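Local coordinates for cell division control protein Cdc48 (Mycobacterium smegmatis, PDB 5E7P) that probably binds and hydrolyses ATP, as a AAA-family ATPase with two ATPase modules in one chain, and holds ADP in both, at residues E291-E296 with F324-D329; G265-G270 with F363-A368. All blocks are in the same frame, centred on the assembly; numbering follows the deposited sequence.

In the fold
Interactions 1 and 2 belong to one sheet of the first AAA module, in which the strands run 289-293, 321-326, 361-366, 265-269 from neighbour to neighbour; their centres lie about 10 Å apart. Along the chain, 265-270 comes first and 363-368 last, with both halves of interaction 1 falling between them. The two contacts meet where strands 321-326 and 361-366 adjoin: Val328 N lies 2.8 Å from Thr366 O, a probable hydrogen bond. Helix 276-283 packs on one face of both and touches Phe324 through Ala277. It begins with Lys276 of the P-loop, which, like the bound ADP, lies near Asp327 and Thr366 at the C-terminal ends of the two central strands.

Interaction 1 of 2, residues E291-E296 with F324-D329; sequences ELDGPE and FIADVD
Glu291, Leu292 and Asp293 run parallel to Phe324, Ile325 and Ala326, the strand axes 4.7 Å apart and inclined by 20°, with backbone bonds from Leu292 N to Phe324 O (2.9 Å) and from Ala326 N to Leu292 O (3.2 Å). Glu291 and Phe324 project side by side from the same face. Glu291 CG is anti to the backbone N (chi1 -178°), and the extended chain beyond it carries CD to 3.6 Å from Phe324 CD2, the carboxylate and ring planes turned 53° apart. OE1, still beside Phe324 CE2, forms a salt bridge with Arg281 NH2 of helix 276-283, the helix that also packs on Phe324. Strand 321-326 has the hydrophobic run expected of a Walker B motif, although Ala326 appears to stand where the motif usually has its first acidic residue. On the other face Leu292 CB rests 4.1 Å from Ile325 CG1, while Ile325 CG2 reaches 4.0 Å from Gly294 CA. Here strand 289-293 gives way to helix 294-299: Asp293 occupies the N-cap position, and Gly294 N binds Ala326 O at 2.9 Å. Pro295 CD then sits 3.6 Å from that carbonyl oxygen and approaches Asp327 CB.

Interaction 2 of 2, residues G265-G270 with F363-A368; sequences GVLVSG and FIATSA
Val268 and Ile364 cross obliquely on one face of the parallel core of the sheet in this AAA module, where strand 265-269 runs into the P-loop beside strand 363-366, which by family resemblance should lead to sensor 1. The two residues meet through their branches, Val268 CG2 lying 4.2 Å from Ile364 CG2. Ile364 CG1 is anti to the carbonyl carbon (chi1 -58°), which puts CG2 anti to the backbone N; this methyl points along the strand toward its C-terminal end and lies 3.9 Å from Val266 O, while CG1 stands 4.3 Å from Val266 CB. Thr366 continues the row: its methyl CG2 rests 4.1 Å from Val268 CB, and its hydroxyl OG1, on a different branch, accepts a hydrogen bond from Asp327 N, just past the end of strand 321-326. Helix 276-283 packs over this face, Met279 against Val268 and Val280 against Ile364 and Thr366.

Leu267 and Ala365 share the other face. Leu267 has CG anti to the backbone N (chi1 -179°), and beyond it CD1 turns across the strand boundary to lie 3.4 Å from Ala365 O and 4.2 Å from Ala365 CB. Phe363, on the same face, packs against Leu352 and Val356 of helix 344-356, beside Gly265, which brings no side chain of its own.

Backbone hydrogen bonds alternate in direction between the strands, among them Val268 N to Ala365 O at 2.8 Å, and Ser367 N to Val268 O prolongs the ladder. Ser367 appears to occupy the place that Asn630 holds in the second AAA module; its OG bonds to Val369 O. Past the strands, Gly270, the first glycine of the Walker A sequence, has its carbonyl oxygen bound by Lys276 NZ, while its N reaches Ala368 O at 3.2 Å, tilted 20° from the carbonyl plane.

Interaction 1 of 2, residues E291-E296 with F324-D329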
loop_
_atom_site.group_PDB
_atom_site.type_symbol
_atom_site.label_atom_id
_atom_site.label_comp_id
_atom_site.label_asym_id
_atom_site.label_seq_id
_atom_site.Cartn_x
_atom_site.Cartn_y
_atom_site.Cartn_z
ATOM N N GLU A 291 2.832 11.320 22.805
ATOM C CA GLU A 291 3.070 10.779 21.473
ATOM C C GLU A 291 4.545 10.726 21.079
ATOM O O GLU A 291 5.277 11.708 21.214
ATOM C CB GLU A 291 2.280 11.569 20.428
ATOM C CG GLU A 291 2.426 11.041 19.012
ATOM C CD GLU A 291 1.516 11.757 18.030
ATOM O OE1 GLU A 291 1.709 11.586 16.809
ATOM O OE2 GLU A 291 0.608 12.489 18.482
ATOM N N LEU A 292 4.966 9.562 20.595
ATOM C CA LEU A 292 6.282 9.396 19.996
ATOM C C LEU A 292 6.114 9.130 18.511
ATOM O O LEU A 292 5.194 8.419 18.101
ATOM C CB LEU A 292 7.028 8.217 20.626
ATOM C CG LEU A 292 7.745 8.412 21.962
ATOM C CD1 LEU A 292 8.383 7.106 22.402
ATOM C CD2 LEU A 292 8.793 9.502 21.849
ATOM N N ASP A 293 7.001 9.701 17.704
ATOM C CA ASP A 293 7.051 9.355 16.293
ATOM C C ASP A 293 7.997 8.178 16.110
ATOM O O ASP A 293 9.215 8.339 16.177
ATOM C CB ASP A 293 7.508 10.539 15.439
ATOM C CG ASP A 293 7.448 10.237 13.951
ATOM O OD1 ASP A 293 6.481 9.577 13.518
ATOM O OD2 ASP A 293 8.367 10.649 13.215
ATOM N N GLY A 294 7.422 6.998 15.895
ATOM C CA GLY A 294 8.173 5.770 15.694
ATOM C C GLY A 294 9.423 5.858 14.834
ATOM O O GLY A 294 10.490 5.403 15.250
ATOM N N PRO A 295 9.301 6.430 13.624
ATOM C CA PRO A 295 10.476 6.560 12.756
ATOM C C PRO A 295 11.564 7.470 13.325
ATOM O O PRO A 295 12.739 7.121 13.229
ATOM C CB PRO A 295 9.896 7.167 11.476
ATOM C CG PRO A 295 8.483 6.728 11.468
ATOM C CD PRO A 295 8.056 6.749 12.906
ATOM N N GLU A 296 11.187 8.613 13.892
ATOM C CA GLU A 296 12.170 9.531 14.466
ATOM C C GLU A 296 12.928 8.899 15.629
ATOM O O GLU A 296 14.148 9.049 15.742
ATOM C CB GLU A 296 11.513 10.836 14.917
ATOM C CG GLU A 296 11.276 11.836 13.799
ATOM C CD GLU A 296 10.798 13.183 14.314
ATOM O OE1 GLU A 296 10.965 13.455 15.523
ATOM O OE2 GLU A 296 10.253 13.968 13.507
ATOM N N PHE A 324 0.935 7.013 22.780
ATOM C CA PHE A 324 0.729 6.720 21.367
ATOM C C PHE A 324 2.034 6.746 20.576
ATOM O O PHE A 324 2.749 7.749 20.560
ATOM C CB PHE A 324 -0.298 7.689 20.761
ATOM C CG PHE A 324 -0.402 7.614 19.262
ATOM C CD1 PHE A 324 -0.494 6.391 18.613
ATOM C CD2 PHE A 324 -0.426 8.772 18.499
ATOM C CE1 PHE A 324 -0.589 6.325 17.231
ATOM C CE2 PHE A 324 -0.527 8.713 17.117
ATOM C CZ PHE A 324 -0.608 7.490 16.483
ATOM N N ILE A 325 2.336 5.629 19.921
ATOM C CA ILE A 325 3.488 5.552 19.031
ATOM C C ILE A 325 3.037 5.329 17.591
ATOM O O ILE A 325 2.582 4.242 17.229
ATOM C CB ILE A 325 4.475 4.441 19.451
ATOM C CG1 ILE A 325 4.983 4.691 20.871
ATOM C CG2 ILE A 325 5.645 4.383 18.492
ATOM C CD1 ILE A 325 5.925 3.624 21.380
ATOM N N ALA A 326 3.156 6.371 16.776
ATOM C CA ALA A 326 2.789 6.285 15.370
ATOM C C ALA A 326 3.846 5.506 14.596
ATOM O O ALA A 326 5.038 5.807 14.687
ATOM C CB ALA A 326 2.614 7.676 14.780
ATOM N N ASP A 327 3.400 4.498 13.851
ATOM C CA ASP A 327 4.282 3.680 13.021
ATOM C C ASP A 327 5.395 3.029 13.843
ATOM O O ASP A 327 6.583 3.310 13.661
ATOM C CB ASP A 327 4.837 4.498 11.851
ATOM C CG ASP A 327 3.733 5.125 11.011
ATOM O OD1 ASP A 327 3.106 4.400 10.207
ATOM O OD2 ASP A 327 3.486 6.342 11.161
ATOM N N VAL A 328 4.979 2.143 14.742
ATOM C CA VAL A 328 5.867 1.502 15.700
ATOM C C VAL A 328 6.754 0.442 15.037
ATOM O O VAL A 328 7.709 -0.049 15.641
ATOM C CB VAL A 328 5.047 0.880 16.863
ATOM C CG1 VAL A 328 4.293 -0.353 16.386
ATOM C CG2 VAL A 328 5.936 0.553 18.066
ATOM N N ASP A 329 6.457 0.097 13.788
ATOM C CA ASP A 329 7.258 -0.908 13.089
ATOM C C ASP A 329 8.666 -0.401 12.766
ATOM O O ASP A 329 9.581 -1.191 12.544
ATOM C CB ASP A 329 6.550 -1.409 11.827
ATOM C CG ASP A 329 6.114 -0.281 10.914
ATOM O OD1 ASP A 329 5.650 0.758 11.429
ATOM O OD2 ASP A 329 6.235 -0.438 9.681
HETATM O O HOH W 1 4.722 8.294 11.875
#

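Interaction 2 of 2, residues G265-G270 with F363-A368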
loop_
_atom_site.group_PDB
_atom_site.type_symbol
_atom_site.label_atom_id
_atom_site.label_comp_id
_atom_site.label_asym_id
_atom_site.label_seq_id
_atom_site.Cartn_x
_atom_site.Cartn_y
_atom_site.Cartn_z
ATOM N N GLY A 265 -4.098 -2.297 25.428
ATOM C CA GLY A 265 -3.052 -2.093 24.445
ATOM C C GLY A 265 -3.595 -2.424 23.070
ATOM O O GLY A 265 -4.122 -3.516 22.852
ATOM N N VAL A 266 -3.483 -1.481 22.140
ATOM C CA VAL A 266 -4.083 -1.651 20.822
ATOM C C VAL A 266 -3.094 -1.411 19.688
ATOM O O VAL A 266 -2.403 -0.393 19.665
ATOM C CB VAL A 266 -5.289 -0.700 20.625
ATOM C CG1 VAL A 266 -5.974 -0.974 19.292
ATOM C CG2 VAL A 266 -6.274 -0.837 21.773
ATOM N N LEU A 267 -3.033 -2.350 18.748
ATOM C CA LEU A 267 -2.267 -2.160 17.520
ATOM C C LEU A 267 -3.200 -1.895 16.340
ATOM O O LEU A 267 -3.971 -2.764 15.933
ATOM C CB LEU A 267 -1.384 -3.375 17.226
ATOM C CG LEU A 267 -0.521 -3.260 15.962
ATOM C CD1 LEU A 267 0.435 -2.068 16.047
ATOM C CD2 LEU A 267 0.242 -4.549 15.690
ATOM N N VAL A 268 -3.131 -0.685 15.798
ATOM C CA VAL A 268 -3.968 -0.305 14.672
ATOM C C VAL A 268 -3.197 -0.454 13.365
ATOM O O VAL A 268 -2.089 0.072 13.225
ATOM C CB VAL A 268 -4.453 1.147 14.804
ATOM C CG1 VAL A 268 -5.260 1.548 13.577
ATOM C CG2 VAL A 268 -5.271 1.322 16.074
ATOM N N SER A 269 -3.783 -1.175 12.413
ATOM C CA SER A 269 -3.148 -1.394 11.117
ATOM C C SER A 269 -4.063 -1.054 9.942
ATOM O O SER A 269 -5.211 -0.657 10.128
ATOM C CB SER A 269 -2.634 -2.829 11.001
ATOM O OG SER A 269 -3.666 -3.768 11.239
ATOM N N GLY A 270 -3.538 -1.205 8.732
ATOM C CA GLY A 270 -4.248 -0.808 7.531
ATOM C C GLY A 270 -3.314 -0.092 6.573
ATOM O O GLY A 270 -2.204 0.280 6.953
ATOM N N PHE A 363 -2.385 2.147 25.906
ATOM C CA PHE A 363 -1.342 2.153 24.885
ATOM C C PHE A 363 -1.899 1.861 23.495
ATOM O O PHE A 363 -2.546 0.836 23.275
ATOM C CB PHE A 363 -0.244 1.149 25.243
ATOM C CG PHE A 363 0.827 1.011 24.195
ATOM C CD1 PHE A 363 1.601 2.098 23.826
ATOM C CD2 PHE A 363 1.077 -0.214 23.600
ATOM C CE1 PHE A 363 2.592 1.971 22.869
ATOM C CE2 PHE A 363 2.069 -0.347 22.645
ATOM C CZ PHE A 363 2.825 0.748 22.277
ATOM N N ILE A 364 -1.649 2.775 22.565
ATOM C CA ILE A 364 -2.058 2.591 21.178
ATOM C C ILE A 364 -0.884 2.808 20.232
ATOM O O ILE A 364 -0.183 3.812 20.321
ATOM C CB ILE A 364 -3.191 3.560 20.780
ATOM C CG1 ILE A 364 -4.407 3.374 21.689
ATOM C CG2 ILE A 364 -3.580 3.354 19.325
ATOM C CD1 ILE A 364 -5.500 4.386 21.440
ATOM N N ALA A 365 -0.671 1.859 19.328
ATOM C CA ALA A 365 0.375 1.989 18.321
ATOM C C ALA A 365 -0.174 1.700 16.926
ATOM O O ALA A 365 -1.111 0.914 16.764
ATOM C CB ALA A 365 1.528 1.064 18.640
ATOM N N THR A 366 0.410 2.343 15.922
ATOM C CA THR A 366 0.006 2.114 14.543
ATOM C C THR A 366 1.126 1.460 13.742
ATOM O O THR A 366 2.298 1.529 14.115
ATOM C CB THR A 366 -0.416 3.416 13.840
ATOM O OG1 THR A 366 0.679 4.338 13.850
ATOM C CG2 THR A 366 -1.620 4.046 14.539
ATOM N N SER A 367 0.743 0.828 12.639
ATOM C CA SER A 367 1.678 0.185 11.728
ATOM C C SER A 367 0.898 -0.286 10.515
ATOM O O SER A 367 -0.128 -0.936 10.664
ATOM C CB SER A 367 2.349 -1.014 12.397
ATOM O OG SER A 367 3.153 -1.720 11.468
ATOM N N ALA A 368 1.373 0.042 9.318
ATOM C CA ALA A 368 0.685 -0.363 8.099
ATOM C C ALA A 368 0.499 -1.874 8.057
ATOM O O ALA A 368 -0.621 -2.363 7.926
ATOM C CB ALA A 368 1.436 0.124 6.869
#